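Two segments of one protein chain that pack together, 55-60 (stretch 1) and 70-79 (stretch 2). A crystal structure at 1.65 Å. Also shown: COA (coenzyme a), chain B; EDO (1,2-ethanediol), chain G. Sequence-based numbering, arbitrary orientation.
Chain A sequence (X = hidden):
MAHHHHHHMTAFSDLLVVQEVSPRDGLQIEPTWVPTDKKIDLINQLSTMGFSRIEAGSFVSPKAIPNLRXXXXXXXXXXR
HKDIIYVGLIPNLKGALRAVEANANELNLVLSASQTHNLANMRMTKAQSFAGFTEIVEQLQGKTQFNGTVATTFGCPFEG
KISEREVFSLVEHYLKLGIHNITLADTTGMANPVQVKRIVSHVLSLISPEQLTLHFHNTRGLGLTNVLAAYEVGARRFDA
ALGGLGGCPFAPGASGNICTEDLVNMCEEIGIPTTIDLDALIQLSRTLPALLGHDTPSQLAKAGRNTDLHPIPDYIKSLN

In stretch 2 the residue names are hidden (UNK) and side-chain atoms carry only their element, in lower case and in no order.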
ATOM      1  N   GLU A  55       7.083   8.279 -20.116  1.00 18.82           N
ATOM      2  CA  GLU A  55       6.449   7.545 -21.210  1.00 19.55           C
ATOM      3  C   GLU A  55       5.266   8.397 -21.657  1.00 18.69           C
ATOM      4  O   GLU A  55       4.223   8.436 -20.993  1.00 22.62           O
ATOM      5  CB  GLU A  55       6.045   6.140 -20.768  1.00 19.98           C
ATOM      6  CG  GLU A  55       5.790   5.202 -21.950  1.00 27.68           C
ATOM      7  CD  GLU A  55       5.784   3.734 -21.539  1.00 42.48           C
ATOM      8  OE1 GLU A  55       4.833   3.321 -20.841  1.00 39.54           O
ATOM      9  OE2 GLU A  55       6.735   3.003 -21.895  1.00 39.59           O
ATOM     10  N   ALA A  56       5.445   9.099 -22.781  1.00 19.07           N
ATOM     11  CA  ALA A  56       4.516  10.132 -23.228  1.00 19.45           C
ATOM     12  C   ALA A  56       3.332   9.589 -24.019  1.00 20.52           C
ATOM     13  O   ALA A  56       2.369  10.333 -24.236  1.00 21.78           O
ATOM     14  CB  ALA A  56       5.247  11.173 -24.083  1.00 22.24           C
ATOM     15  N   GLY A  57       3.370   8.339 -24.462  1.00 19.82           N
ATOM     16  CA  GLY A  57       2.241   7.790 -25.189  1.00 21.87           C
ATOM     17  C   GLY A  57       2.592   6.453 -25.809  1.00 21.57           C
ATOM     18  O   GLY A  57       3.641   5.861 -25.524  1.00 20.25           O
ATOM     19  N   SER A  58       1.680   5.989 -26.663  1.00 19.92           N
ATOM     20  CA  SER A  58       1.800   4.706 -27.339  1.00 18.27           C
ATOM     21  C   SER A  58       1.557   4.891 -28.822  1.00 21.22           C
ATOM     22  O   SER A  58       0.849   5.813 -29.242  1.00 22.85           O
ATOM     23  CB  SER A  58       0.771   3.679 -26.833  1.00 24.19           C
ATOM     24  OG  SER A  58       0.980   3.373 -25.482  1.00 29.78           O
ATOM     25  N   PHE A  59       2.105   3.977 -29.613  1.00 21.56           N
ATOM     26  CA  PHE A  59       1.851   3.938 -31.049  1.00 23.45           C
ATOM     27  C   PHE A  59       1.219   2.592 -31.369  1.00 21.58           C
ATOM     28  O   PHE A  59       1.857   1.698 -31.924  1.00 26.35           O
ATOM     29  CB  PHE A  59       3.143   4.222 -31.822  1.00 24.01           C
ATOM     30  CG  PHE A  59       3.657   5.612 -31.563  1.00 26.66           C
ATOM     31  CD1 PHE A  59       3.211   6.674 -32.335  1.00 29.43           C
ATOM     32  CD2 PHE A  59       4.511   5.865 -30.504  1.00 25.32           C
ATOM     33  CE1 PHE A  59       3.641   7.964 -32.077  1.00 29.65           C
ATOM     34  CE2 PHE A  59       4.939   7.160 -30.229  1.00 28.09           C
ATOM     35  CZ  PHE A  59       4.504   8.209 -31.032  1.00 27.55           C
ATOM     36  N   VAL A  60      -0.055   2.464 -30.992  1.00 23.09           N
ATOM     37  CA  VAL A  60      -0.801   1.215 -31.074  1.00 26.65           C
ATOM     38  C   VAL A  60      -2.079   1.464 -31.865  1.00 25.46           C
ATOM     39  O   VAL A  60      -2.426   2.599 -32.195  1.00 27.99           O
ATOM     40  CB  VAL A  60      -1.128   0.644 -29.673  1.00 24.44           C
ATOM     41  CG1 VAL A  60       0.154   0.360 -28.895  1.00 24.73           C
ATOM     42  CG2 VAL A  60      -2.015   1.621 -28.890  1.00 25.67           C
ATOM     43  N   UNK A  70      -3.895   9.833 -30.330  1.00 20.65           N
ATOM     44  CA  UNK A  70      -3.269  11.094 -30.708  1.00 22.01           C
ATOM     45  C   UNK A  70      -1.780  11.121 -30.383  1.00 22.73           C
ATOM     46  O   UNK A  70      -1.209  12.202 -30.218  1.00 22.89           O
ATOM     47  c   UNK A  70      -3.979  12.263 -30.019  1.00 19.75           C
ATOM     48  c   UNK A  70      -4.015  12.121 -28.505  1.00 24.17           C
ATOM     49  o   UNK A  70      -4.450  13.079 -27.828  1.00 23.53           O
ATOM     50  o   UNK A  70      -3.610  11.061 -27.973  1.00 23.71           O
ATOM     51  N   UNK A  71      -1.134   9.950 -30.299  1.00 21.82           N
ATOM     52  CA  UNK A  71       0.259   9.912 -29.873  1.00 20.43           C
ATOM     53  C   UNK A  71       1.183  10.763 -30.728  1.00 20.92           C
ATOM     54  O   UNK A  71       2.085  11.426 -30.209  1.00 22.90           O
ATOM     55  N   UNK A  72       0.983  10.755 -32.047  1.00 22.40           N
ATOM     56  CA  UNK A  72       1.860  11.553 -32.900  1.00 22.58           C
ATOM     57  C   UNK A  72       1.766  13.032 -32.554  1.00 22.47           C
ATOM     58  O   UNK A  72       2.789  13.716 -32.439  1.00 23.80           O
ATOM     59  c   UNK A  72       2.387  12.199 -35.289  1.00 48.91           C
ATOM     60  o   UNK A  72       3.653  11.957 -37.285  1.00 88.78           O
ATOM     61  c   UNK A  72       1.529  11.335 -34.376  1.00 25.72           C
ATOM     62  o   UNK A  72       1.985  10.560 -36.955  1.00 86.76           O
ATOM     63  c   UNK A  72       2.697  11.526 -36.605  1.00 78.97           C
ATOM     64  N   UNK A  73       0.548  13.544 -32.371  1.00 19.92           N
ATOM     65  CA  UNK A  73       0.412  14.968 -32.079  1.00 21.20           C
ATOM     66  C   UNK A  73       0.915  15.290 -30.679  1.00 21.12           C
ATOM     67  O   UNK A  73       1.484  16.364 -30.459  1.00 21.10           O
ATOM     68  c   UNK A  73      -0.472  17.832 -32.917  1.00 29.88           C
ATOM     69  c   UNK A  73      -1.041  15.412 -32.267  1.00 22.91           C
ATOM     70  o   UNK A  73      -0.283  19.008 -32.545  1.00 31.82           O
ATOM     71  o   UNK A  73      -0.022  17.399 -33.996  1.00 30.82           O
ATOM     72  c   UNK A  73      -1.294  16.908 -32.016  1.00 23.70           C
ATOM     73  N   UNK A  74       0.750  14.367 -29.729  1.00 20.70           N
ATOM     74  CA  UNK A  74       1.299  14.606 -28.396  1.00 22.21           C
ATOM     75  C   UNK A  74       2.818  14.733 -28.463  1.00 20.45           C
ATOM     76  O   UNK A  74       3.409  15.677 -27.913  1.00 20.69           O
ATOM     77  c   UNK A  74       0.861  13.497 -27.427  1.00 19.86           C
ATOM     78  c   UNK A  74       1.609  13.643 -26.118  1.00 21.07           C
ATOM     79  c   UNK A  74      -0.655  13.579 -27.195  1.00 22.52           C
ATOM     80  N   UNK A  75       3.476  13.783 -29.140  1.00 20.85           N
ATOM     81  CA  UNK A  75       4.932  13.825 -29.236  1.00 21.58           C
ATOM     82  C   UNK A  75       5.407  15.035 -30.022  1.00 25.58           C
ATOM     83  O   UNK A  75       6.489  15.559 -29.740  1.00 26.68           O
ATOM     84  c   UNK A  75       4.845   9.608 -27.525  1.00 23.97           C
ATOM     85  c   UNK A  75       6.112   9.348 -27.041  1.00 21.90           C
ATOM     86  c   UNK A  75       6.980  11.151 -28.386  1.00 22.68           C
ATOM     87  c   UNK A  75       5.476  12.540 -29.869  1.00 20.84           C
ATOM     88  c   UNK A  75       5.704  11.418 -28.880  1.00 21.62           C
ATOM     89  c   UNK A  75       4.645  10.644 -28.438  1.00 24.88           C
ATOM     90  c   UNK A  75       7.187  10.120 -27.467  1.00 22.61           C
ATOM     91  N   UNK A  76       4.606  15.490 -30.998  1.00 24.56           N
ATOM     92  CA  UNK A  76       4.918  16.688 -31.776  1.00 29.02           C
ATOM     93  C   UNK A  76       4.855  17.939 -30.914  1.00 26.49           C
ATOM     94  O   UNK A  76       5.675  18.856 -31.070  1.00 28.79           O
ATOM     95  c   UNK A  76       4.022  18.189 -33.630  1.00 40.17           C
ATOM     96  c   UNK A  76       3.924  16.811 -32.941  1.00 23.11           C
ATOM     97  o   UNK A  76       4.175  15.783 -33.890  1.00 36.30           O
ATOM     98  N   UNK A  77       3.888  17.989 -29.999  1.00 23.76           N
ATOM     99  CA  UNK A  77       3.504  19.208 -29.327  1.00 23.41           C
ATOM    100  C   UNK A  77       4.194  19.496 -28.011  1.00 21.27           C
ATOM    101  O   UNK A  77       4.238  20.659 -27.599  1.00 24.83           O
ATOM    102  N   UNK A  78       4.742  18.473 -27.345  1.00 21.23           N
ATOM    103  CA  UNK A  78       5.321  18.682 -26.022  1.00 20.25           C
ATOM    104  C   UNK A  78       6.620  19.478 -26.126  1.00 25.08           C
ATOM    105  O   UNK A  78       7.305  19.489 -27.158  1.00 25.55           O
ATOM    106  c   UNK A  78       6.871  15.133 -25.391  1.00 21.07           C
ATOM    107  c   UNK A  78       6.409  16.394 -26.162  1.00 20.35           C
ATOM    108  c   UNK A  78       5.560  17.340 -25.301  1.00 19.33           C
ATOM    109  c   UNK A  78       4.220  16.697 -24.911  1.00 20.67           C
ATOM    110  N   UNK A  79       6.947  20.172 -25.041  1.00 21.30           N
ATOM    111  CA  UNK A  79       8.237  20.832 -24.906  1.00 22.53           C
ATOM    112  C   UNK A  79       9.284  19.795 -24.516  1.00 26.02           C
ATOM    113  O   UNK A  79       9.149  19.135 -23.481  1.00 31.83           O
ATOM    114  c   UNK A  79       8.146  21.920 -23.841  1.00 27.77           C
ATOM    115  c   UNK A  79       9.497  22.642 -23.683  1.00 29.24           C
ATOM    116  o   UNK A  79       7.135  22.858 -24.214  1.00 31.52           O
TER
HETATM  117  N1A COA B 501      -0.491   1.560 -34.790  0.86 26.43           N
HETATM  118  C2A COA B 501      -1.548   1.904 -35.539  0.86 29.45           C
HETATM  119  N3A COA B 501      -2.208   1.186 -36.447  0.86 32.50           N
HETATM  120  C4A COA B 501      -1.677  -0.042 -36.555  0.86 28.26           C
HETATM  121  C5A COA B 501      -0.604  -0.547 -35.853  0.86 27.42           C
HETATM  122  C6A COA B 501       0.016   0.308 -34.920  0.86 27.02           C
HETATM  123  N6A COA B 501       1.065  -0.045 -34.184  0.86 23.60           N
HETATM  124  N7A COA B 501      -0.345  -1.855 -36.241  0.86 26.49           N
HETATM  125  C8A COA B 501      -1.254  -2.115 -37.154  0.86 31.64           C
HETATM  126  N9A COA B 501      -2.091  -1.050 -37.387  0.86 32.01           N
HETATM  127  C1B COA B 501      -3.192  -0.969 -38.349  0.86 35.65           C
HETATM  128  C2B COA B 501      -2.789  -1.257 -39.794  0.86 39.81           C
HETATM  129  O2B COA B 501      -2.168  -0.180 -40.462  0.86 50.30           O
HETATM  130  C3B COA B 501      -4.144  -1.659 -40.367  0.86 49.90           C
HETATM  131  O3B COA B 501      -4.996  -0.524 -40.480  0.86 67.76           O
HETATM  132  P3B COA B 501      -6.208  -0.826 -41.511  0.86 75.29           P
HETATM  133  O7A COA B 501      -7.306  -1.545 -40.747  0.86 73.36           O
HETATM  134  O8A COA B 501      -5.613  -1.693 -42.604  0.86 72.73           O
HETATM  135  O9A COA B 501      -6.661   0.522 -42.039  0.86 80.87           O
HETATM  136  C4B COA B 501      -4.589  -2.601 -39.261  0.86 47.34           C
HETATM  137  O4B COA B 501      -4.177  -1.930 -38.038  0.86 39.76           O
HETATM  138  C5B COA B 501      -3.868  -3.921 -39.338  0.86 49.22           C
HETATM  139  O5B COA B 501      -4.348  -4.787 -38.299  0.86 51.14           O
HETATM  140  P1A COA B 501      -3.408  -6.016 -37.898  0.86 48.40           P
HETATM  141  O1A COA B 501      -2.009  -5.764 -38.352  0.86 39.29           O
HETATM  142  O2A COA B 501      -4.083  -7.302 -38.242  0.86 57.64           O
HETATM  143  O3A COA B 501      -3.438  -5.808 -36.311  0.86 42.39           O
HETATM  144  P2A COA B 501      -4.583  -6.049 -35.225  0.86 39.92           P
HETATM  145  O4A COA B 501      -4.716  -7.518 -34.997  0.86 41.28           O
HETATM  146  O5A COA B 501      -5.801  -5.257 -35.571  0.86 46.03           O
HETATM  147  O6A COA B 501      -3.896  -5.346 -33.956  0.86 38.34           O
HETATM  148  CBP COA B 501      -2.005  -4.656 -32.671  0.86 22.36           C
HETATM  149  CCP COA B 501      -2.579  -5.778 -33.529  0.86 27.56           C
HETATM  150  CDP COA B 501      -0.691  -5.105 -32.023  0.86 25.00           C
HETATM  151  CEP COA B 501      -1.734  -3.436 -33.558  0.86 26.15           C
HETATM  152  CAP COA B 501      -3.045  -4.316 -31.600  0.86 21.79           C
HETATM  153  OAP COA B 501      -3.436  -5.512 -30.941  0.86 24.96           O
HETATM  154  C9P COA B 501      -2.543  -3.327 -30.562  0.86 28.34           C
HETATM  155  O9P COA B 501      -2.374  -2.147 -30.854  0.86 31.46           O
HETATM  156  N8P COA B 501      -2.320  -3.807 -29.348  0.86 25.84           N
HETATM  157  C7P COA B 501      -1.723  -3.020 -28.278  0.86 30.27           C
HETATM  158  C6P COA B 501      -2.720  -2.733 -27.185  0.86 30.67           C
HETATM  159  C5P COA B 501      -2.073  -2.055 -25.996  0.86 33.24           C
HETATM  160  O5P COA B 501      -1.358  -1.066 -26.148  0.86 26.15           O
HETATM  161  N4P COA B 501      -2.332  -2.582 -24.793  0.86 37.62           N
HETATM  162  C3P COA B 501      -1.944  -1.967 -23.531  0.86 43.70           C
HETATM  163  C2P COA B 501      -0.451  -1.774 -23.420  0.86 55.26           C
HETATM  164  S1P COA B 501       0.455  -3.313 -23.720  0.86 63.32           S
HETATM  165  C1  EDO G 506       6.455  22.534 -30.027  1.00 66.76           C
HETATM  166  O1  EDO G 506       7.030  21.342 -30.571  1.00 69.10           O
HETATM  167  C2  EDO G 506       6.880  22.661 -28.572  1.00 61.71           C
HETATM  168  O2  EDO G 506       8.300  22.503 -28.481  1.00 60.11           O

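Position 70 carries two side-chain carbons, the second bearing two oxygens. None of these atoms contacts stretch 1. This short carboxylate is Asp70 by its shape. It sits at the N-cap position of the helix, but its side chain makes no capping bond. Both carboxylate oxygens are hydrogen-bonded elsewhere in the structure. Its backbone does join the helix, since Asp70 O accepts from the N of position 74 at 3.0 Å.

Position 71 has no side-chain atoms. Its CA lies 4.2 Å from Ser58 O and 5.5 Å from Gly57 CA. It is Gly71. A CB here would point toward the strand and come 2.7 Å from Ser58 O, which is a clash. The bare backbone lets the start of the helix come this close.

Position 72 has three carbons in an unbranched chain, the third carrying two oxygens. The side chain is exposed and points sideways. Its nearest approach to stretch 1 is 4.6 Å, from the CB of position 72 to Phe59 CE1. The closer contact is made by the backbone: the N of position 72 is 3.9 Å from Phe59 CE1. The residue is Glu72.

Position 73 shows the same set, three carbons with two oxygens on the last. It is exposed and out of reach of stretch 1. It is Glu73.

Position 74 has one carbon carrying two more and no other side-chain atoms. It is buried and points toward the strand. One branch carbon comes 3.9 Å from Ala56 O. This fork is Val74, and the branch carbon is CG1.

Position 75 has one carbon followed by a ring of six carbons, with no oxygen on the ring. The ring lies against Ala56, Gly57 and Phe59. It is Phe75. Ala56 CB is 3.6 Å from Phe75 CZ, and Gly57 N is 3.6 Å from Phe75 CE2.

Position 76 has one carbon carrying an oxygen and a carbon. It is out of reach of stretch 1. The atoms fit threonine, Thr76. Its hydroxyl turns back to the helix, and Thr76 OG1 donates to Glu72 O at 2.9 Å. Thr76 O accepts a hydrogen bond from O1 of the ethanediol, also at 2.9 Å.

Position 77 has no side-chain atoms and does not reach stretch 1. It is Gly77, the last helical residue.

Position 78 has four carbons, forked at the first, with one arm two carbons long. It leaves helical phi/psi but still points toward the strand, where the end of the longer arm lies 4.5 Å from Ala56 CB. This is Ile78, and that end is CD1.

Position 79 has one carbon carrying an oxygen and a carbon. It is exposed and far from stretch 1. It is Thr79.

The contact has no hydrogen bonds across it and works by apolar packing. Phe75 is its centre. Ala56 CB sits over one face of the ring, 4.0 Å from the ring centroid, as a CH-pi contact. Phe59 covers the opposite face at an oblique tilt, with Phe59 CZ 3.6 Å from Phe75 CD2. Strand and helix run nearly antiparallel, at 153°.

Stretch 2, residues 70-79: DGEEVFTGIT
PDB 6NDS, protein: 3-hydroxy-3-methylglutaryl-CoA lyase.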